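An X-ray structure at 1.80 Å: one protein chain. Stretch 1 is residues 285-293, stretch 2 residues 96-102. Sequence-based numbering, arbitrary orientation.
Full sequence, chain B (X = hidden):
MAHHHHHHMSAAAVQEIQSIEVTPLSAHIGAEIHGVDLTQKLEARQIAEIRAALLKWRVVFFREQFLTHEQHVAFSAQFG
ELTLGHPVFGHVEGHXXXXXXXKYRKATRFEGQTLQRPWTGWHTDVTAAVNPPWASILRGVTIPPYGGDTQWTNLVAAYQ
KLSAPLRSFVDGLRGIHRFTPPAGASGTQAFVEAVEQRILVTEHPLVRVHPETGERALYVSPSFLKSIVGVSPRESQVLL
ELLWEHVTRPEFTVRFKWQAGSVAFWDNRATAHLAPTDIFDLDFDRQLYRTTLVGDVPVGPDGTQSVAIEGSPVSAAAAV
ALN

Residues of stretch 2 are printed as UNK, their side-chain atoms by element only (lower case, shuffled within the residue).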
ATOM      1  N   ASP B 285     -14.384 -11.620 -12.887  1.00 48.20           N
ATOM      2  CA  ASP B 285     -13.390 -12.550 -13.396  1.00 55.14           C
ATOM      3  C   ASP B 285     -12.056 -11.837 -13.578  1.00 51.05           C
ATOM      4  O   ASP B 285     -12.002 -10.625 -13.801  1.00 50.43           O
ATOM      5  CB  ASP B 285     -13.848 -13.160 -14.719  1.00 62.85           C
ATOM      6  CG  ASP B 285     -14.913 -14.221 -14.531  1.00 79.07           C
ATOM      7  OD1 ASP B 285     -15.618 -14.185 -13.501  1.00 86.27           O
ATOM      8  OD2 ASP B 285     -15.044 -15.095 -15.414  1.00 85.61           O
ATOM      9  N   ARG B 286     -10.973 -12.604 -13.479  1.00 50.62           N
ATOM     10  CA  ARG B 286      -9.630 -12.036 -13.540  1.00 43.39           C
ATOM     11  C   ARG B 286      -8.709 -13.057 -14.186  1.00 49.20           C
ATOM     12  O   ARG B 286      -8.560 -14.167 -13.667  1.00 51.77           O
ATOM     13  CB  ARG B 286      -9.137 -11.660 -12.140  1.00 41.96           C
ATOM     14  CG  ARG B 286      -7.825 -10.886 -12.091  1.00 41.18           C
ATOM     15  CD  ARG B 286      -7.544 -10.438 -10.662  1.00 43.68           C
ATOM     16  NE  ARG B 286      -6.365  -9.586 -10.512  1.00 45.91           N
ATOM     17  CZ  ARG B 286      -5.159 -10.040 -10.181  1.00 40.91           C
ATOM     18  NH1 ARG B 286      -4.975 -11.341  -9.985  1.00 38.06           N
ATOM     19  NH2 ARG B 286      -4.137  -9.204 -10.047  1.00 35.53           N
ATOM     20  N   GLN B 287      -8.101 -12.690 -15.314  1.00 37.54           N
ATOM     21  CA  GLN B 287      -7.221 -13.588 -16.054  1.00 33.04           C
ATOM     22  C   GLN B 287      -5.965 -12.832 -16.445  1.00 30.51           C
ATOM     23  O   GLN B 287      -6.040 -11.833 -17.168  1.00 29.70           O
ATOM     24  CB  GLN B 287      -7.908 -14.149 -17.302  1.00 37.10           C
ATOM     25  CG  GLN B 287      -7.001 -15.057 -18.141  1.00 35.74           C
ATOM     26  CD  GLN B 287      -6.734 -16.402 -17.481  1.00 39.09           C
ATOM     27  OE1 GLN B 287      -7.658 -17.164 -17.205  1.00 45.60           O
ATOM     28  NE2 GLN B 287      -5.467 -16.701 -17.235  1.00 38.01           N
ATOM     29  N   LEU B 288      -4.820 -13.307 -15.969  1.00 28.60           N
ATOM     30  CA  LEU B 288      -3.528 -12.771 -16.358  1.00 26.88           C
ATOM     31  C   LEU B 288      -2.656 -13.920 -16.838  1.00 31.35           C
ATOM     32  O   LEU B 288      -2.966 -15.095 -16.619  1.00 33.40           O
ATOM     33  CB  LEU B 288      -2.848 -12.027 -15.196  1.00 27.58           C
ATOM     34  CG  LEU B 288      -3.590 -10.825 -14.593  1.00 26.94           C
ATOM     35  CD1 LEU B 288      -4.515 -11.259 -13.466  1.00 28.33           C
ATOM     36  CD2 LEU B 288      -2.597  -9.766 -14.102  1.00 26.89           C
ATOM     37  N   TYR B 289      -1.561 -13.570 -17.509  1.00 25.96           N
ATOM     38  CA  TYR B 289      -0.583 -14.553 -17.956  1.00 26.63           C
ATOM     39  C   TYR B 289       0.803 -14.039 -17.628  1.00 24.81           C
ATOM     40  O   TYR B 289       1.061 -12.835 -17.724  1.00 24.88           O
ATOM     41  CB  TYR B 289      -0.701 -14.839 -19.459  1.00 25.98           C
ATOM     42  CG  TYR B 289      -2.025 -15.449 -19.823  1.00 29.18           C
ATOM     43  CD1 TYR B 289      -2.250 -16.816 -19.674  1.00 30.39           C
ATOM     44  CD2 TYR B 289      -3.064 -14.657 -20.294  1.00 32.39           C
ATOM     45  CE1 TYR B 289      -3.489 -17.379 -19.998  1.00 30.88           C
ATOM     46  CE2 TYR B 289      -4.291 -15.206 -20.621  1.00 32.15           C
ATOM     47  CZ  TYR B 289      -4.495 -16.563 -20.471  1.00 31.17           C
ATOM     48  OH  TYR B 289      -5.718 -17.093 -20.798  1.00 33.62           O
ATOM     49  N   ARG B 290       1.687 -14.954 -17.227  1.00 23.41           N
ATOM     50  CA  ARG B 290       3.014 -14.597 -16.755  1.00 22.26           C
ATOM     51  C   ARG B 290       4.061 -15.410 -17.500  1.00 23.64           C
ATOM     52  O   ARG B 290       3.865 -16.596 -17.783  1.00 24.05           O
ATOM     53  CB  ARG B 290       3.169 -14.826 -15.235  1.00 24.80           C
ATOM     54  CG  ARG B 290       4.597 -14.600 -14.744  1.00 27.38           C
ATOM     55  CD  ARG B 290       4.783 -14.634 -13.230  1.00 32.67           C
ATOM     56  NE  ARG B 290       4.003 -15.656 -12.545  1.00 36.38           N
ATOM     57  CZ  ARG B 290       4.319 -16.947 -12.474  1.00 37.60           C
ATOM     58  NH1 ARG B 290       5.402 -17.414 -13.072  1.00 43.08           N
ATOM     59  NH2 ARG B 290       3.537 -17.781 -11.806  1.00 39.47           N
ATOM     60  N   THR B 291       5.159 -14.754 -17.835  1.00 22.61           N
ATOM     61  CA  THR B 291       6.388 -15.428 -18.225  1.00 21.83           C
ATOM     62  C   THR B 291       7.448 -15.058 -17.200  1.00 23.34           C
ATOM     63  O   THR B 291       7.342 -14.027 -16.527  1.00 21.69           O
ATOM     64  CB  THR B 291       6.842 -15.007 -19.622  1.00 24.26           C
ATOM     65  OG1 THR B 291       7.027 -13.586 -19.644  1.00 24.63           O
ATOM     66  CG2 THR B 291       5.802 -15.399 -20.676  1.00 27.12           C
ATOM     67  N   THR B 292       8.464 -15.907 -17.044  1.00 23.10           N
ATOM     68  CA  THR B 292       9.558 -15.532 -16.160  1.00 23.80           C
ATOM     69  C   THR B 292      10.880 -15.902 -16.817  1.00 23.36           C
ATOM     70  O   THR B 292      10.949 -16.781 -17.683  1.00 22.64           O
ATOM     71  CB  THR B 292       9.449 -16.149 -14.737  1.00 31.04           C
ATOM     72  OG1 THR B 292       9.960 -17.476 -14.715  1.00 34.12           O
ATOM     73  CG2 THR B 292       8.002 -16.182 -14.238  1.00 20.40           C
ATOM     74  N   LEU B 293      11.917 -15.184 -16.419  1.00 20.67           N
ATOM     75  CA  LEU B 293      13.232 -15.284 -17.030  1.00 22.56           C
ATOM     76  C   LEU B 293      14.187 -15.994 -16.081  1.00 26.25           C
ATOM     77  O   LEU B 293      14.238 -15.668 -14.889  1.00 22.70           O
ATOM     78  CB  LEU B 293      13.758 -13.895 -17.391  1.00 24.20           C
ATOM     79  CG  LEU B 293      12.850 -13.064 -18.307  1.00 27.81           C
ATOM     80  CD1 LEU B 293      13.491 -11.714 -18.617  1.00 28.69           C
ATOM     81  CD2 LEU B 293      12.537 -13.814 -19.597  1.00 26.53           C
ATOM     82  N   UNK B  96       4.632 -23.701 -23.180  1.00 30.76           N
ATOM     83  CA  UNK B  96       5.252 -24.060 -21.895  1.00 29.96           C
ATOM     84  C   UNK B  96       5.840 -22.872 -21.160  1.00 32.97           C
ATOM     85  O   UNK B  96       6.108 -22.981 -19.958  1.00 28.40           O
ATOM     86  c   UNK B  96       5.369 -24.259 -24.330  1.00 31.20           C
ATOM     87  c   UNK B  96       6.667 -24.703 -23.716  1.00 31.60           C
ATOM     88  c   UNK B  96       6.342 -25.063 -22.298  1.00 30.91           C
ATOM     89  N   UNK B  97       6.034 -21.738 -21.835  1.00 28.43           N
ATOM     90  CA  UNK B  97       6.619 -20.560 -21.206  1.00 27.51           C
ATOM     91  C   UNK B  97       5.601 -19.707 -20.476  1.00 30.51           C
ATOM     92  O   UNK B  97       5.997 -18.810 -19.727  1.00 30.57           O
ATOM     93  o   UNK B  97       8.109 -21.252 -25.434  1.00 36.72           O
ATOM     94  c   UNK B  97       8.195 -20.398 -23.229  1.00 32.63           C
ATOM     95  c   UNK B  97       7.309 -19.669 -22.244  1.00 30.65           C
ATOM     96  o   UNK B  97       6.180 -20.910 -24.426  1.00 33.09           O
ATOM     97  c   UNK B  97       7.438 -20.886 -24.449  1.00 32.97           C
ATOM     98  N   UNK B  98       4.309 -19.935 -20.691  1.00 28.33           N
ATOM     99  CA  UNK B  98       3.271 -19.021 -20.229  1.00 26.31           C
ATOM    100  C   UNK B  98       2.488 -19.684 -19.106  1.00 26.76           C
ATOM    101  O   UNK B  98       2.007 -20.813 -19.256  1.00 31.15           O
ATOM    102  c   UNK B  98       3.173 -17.999 -22.506  1.00 28.53           C
ATOM    103  c   UNK B  98       1.294 -17.626 -20.890  1.00 27.36           C
ATOM    104  c   UNK B  98       2.348 -18.607 -21.384  1.00 29.80           C
ATOM    105  N   UNK B  99       2.350 -18.974 -17.989  1.00 27.78           N
ATOM    106  CA  UNK B  99       1.632 -19.459 -16.820  1.00 26.66           C
ATOM    107  C   UNK B  99       0.330 -18.689 -16.678  1.00 28.50           C
ATOM    108  O   UNK B  99       0.330 -17.453 -16.704  1.00 28.48           O
ATOM    109  c   UNK B  99       5.298 -21.839 -15.527  1.00 48.68           C
ATOM    110  o   UNK B  99       7.613 -21.625 -16.085  1.00 47.46           O
ATOM    111  c   UNK B  99       4.045 -21.264 -15.398  1.00 45.34           C
ATOM    112  c   UNK B  99       6.184 -19.732 -16.246  1.00 53.36           C
ATOM    113  c   UNK B  99       3.841 -19.922 -15.685  1.00 36.92           C
ATOM    114  c   UNK B  99       2.474 -19.301 -15.555  1.00 28.02           C
ATOM    115  c   UNK B  99       4.928 -19.167 -16.113  1.00 49.04           C
ATOM    116  c   UNK B  99       6.362 -21.068 -15.954  1.00 49.94           C
ATOM    117  N   UNK B 100      -0.766 -19.419 -16.512  1.00 30.93           N
ATOM    118  CA  UNK B 100      -2.088 -18.821 -16.372  1.00 35.88           C
ATOM    119  C   UNK B 100      -2.337 -18.464 -14.912  1.00 36.05           C
ATOM    120  O   UNK B 100      -2.080 -19.274 -14.017  1.00 34.19           O
ATOM    121  o   UNK B 100      -4.464 -19.263 -16.711  1.00 39.96           O
ATOM    122  c   UNK B 100      -3.158 -19.788 -16.884  1.00 40.19           C
ATOM    123  N   UNK B 101      -2.818 -17.243 -14.674  1.00 32.75           N
ATOM    124  CA  UNK B 101      -3.198 -16.775 -13.344  1.00 41.06           C
ATOM    125  C   UNK B 101      -4.671 -16.388 -13.403  1.00 45.61           C
ATOM    126  O   UNK B 101      -5.044 -15.437 -14.104  1.00 41.12           O
ATOM    127  c   UNK B 101      -2.338 -15.593 -12.872  1.00 43.56           C
ATOM    128  c   UNK B 101      -0.943 -16.062 -12.462  1.00 47.48           C
ATOM    129  c   UNK B 101       0.095 -15.849 -13.510  1.00 42.68           C
ATOM    130  c   UNK B 101      -3.005 -14.875 -11.704  1.00 45.17           C
ATOM    131  N   UNK B 102      -5.511 -17.128 -12.689  1.00 47.10           N
ATOM    132  CA  UNK B 102      -6.932 -16.805 -12.641  1.00 55.65           C
ATOM    133  C   UNK B 102      -7.535 -17.113 -11.273  1.00 57.25           C
ATOM    134  O   UNK B 102      -8.633 -16.657 -10.954  1.00 64.73           O
ATOM    135  o   UNK B 102      -7.420 -18.949 -13.679  1.00 66.06           O
ATOM    136  c   UNK B 102      -7.690 -17.561 -13.735  1.00 62.86           C
TER
HETATM  137  O   HOH W   1       8.336 -18.302 -18.698  1.00 22.83           O

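Position 96 carries three side-chain carbons that close a ring onto its own backbone N, and none of them touches stretch 1. That is proline, Pro96; its phi of -64° is one the ring readily accepts.

Position 97 has three carbons in line, the third bearing two oxygens; no side-chain atom comes nearer to stretch 1 than 4.8 Å, from its CB to Thr291 CG2. A carboxylate on a two-carbon stem makes this Glu97. The carboxylate leads away from stretch 1, as suits a charge at a partly exposed site. The backbone does the work: Glu97 O accepts a hydrogen bond from water 1 (2.6 Å), which in turn accepts one from Thr292 N (2.9 Å).

At position 98, one carbon carries two more, one of these 3.7 Å from Tyr289 CB, the other 4.1 Å from Thr291 CG2. The fork is that of valine, Val98. A compact, wholly apolar side chain fits this buried site.

Position 99 shows one carbon, then a six-carbon ring bearing one oxygen. Its CB lies over one face of the Arg290 guanidinium, and a ring carbon approaches Arg290 NH1 at 3.5 Å. This is Tyr99. The ring is buried, yet its hydroxyl is satisfied by a hydrogen bond elsewhere in the structure.

Position 100 has one carbon and one oxygen, and the oxygen lies 2.8 Å from Gln287 NE2, so it is serine. Gln287 NE2 donates to Ser100 OG; the same NE2 also donates to Leu288 O at 3.0 Å. The short side chain puts a hydroxyl within reach of the amide, on the same sheet face as Tyr289.

Position 101 has four carbons, forked at the first, with one arm two carbons long. The end of that arm meets Arg290 CB at 3.7 Å, and its CB faces Leu288 CB at 4.3 Å: isoleucine. Ile101 has the largest covered area of its stretch. Beta-branching suits a strand, and the long arm reaches the aliphatic part of Arg290.

Position 102 again has one carbon and one oxygen, its CB 3.5 Å from Gln287 OE1: Ser102. A small polar side chain suits this exposed site. Ser102 CA also makes a CA-H...O contact with Arg286 O at 3.3 Å.

The contact is an antiparallel strand pairing. Leu288 and Ile101 exchange two hydrogen bonds, Leu288 N to Ile101 O (2.8 Å) and Ile101 N to Leu288 O (2.9 Å); Arg290 and Tyr99 do likewise. Between them, Tyr289 and Ser100 form the non-hydrogen-bonded pair. Leu288, Arg290, Tyr99 and Ile101 thus share one face, while Tyr289 and Ser100 occupy the other.

Stretch 2 (96-102) PEVYSIS
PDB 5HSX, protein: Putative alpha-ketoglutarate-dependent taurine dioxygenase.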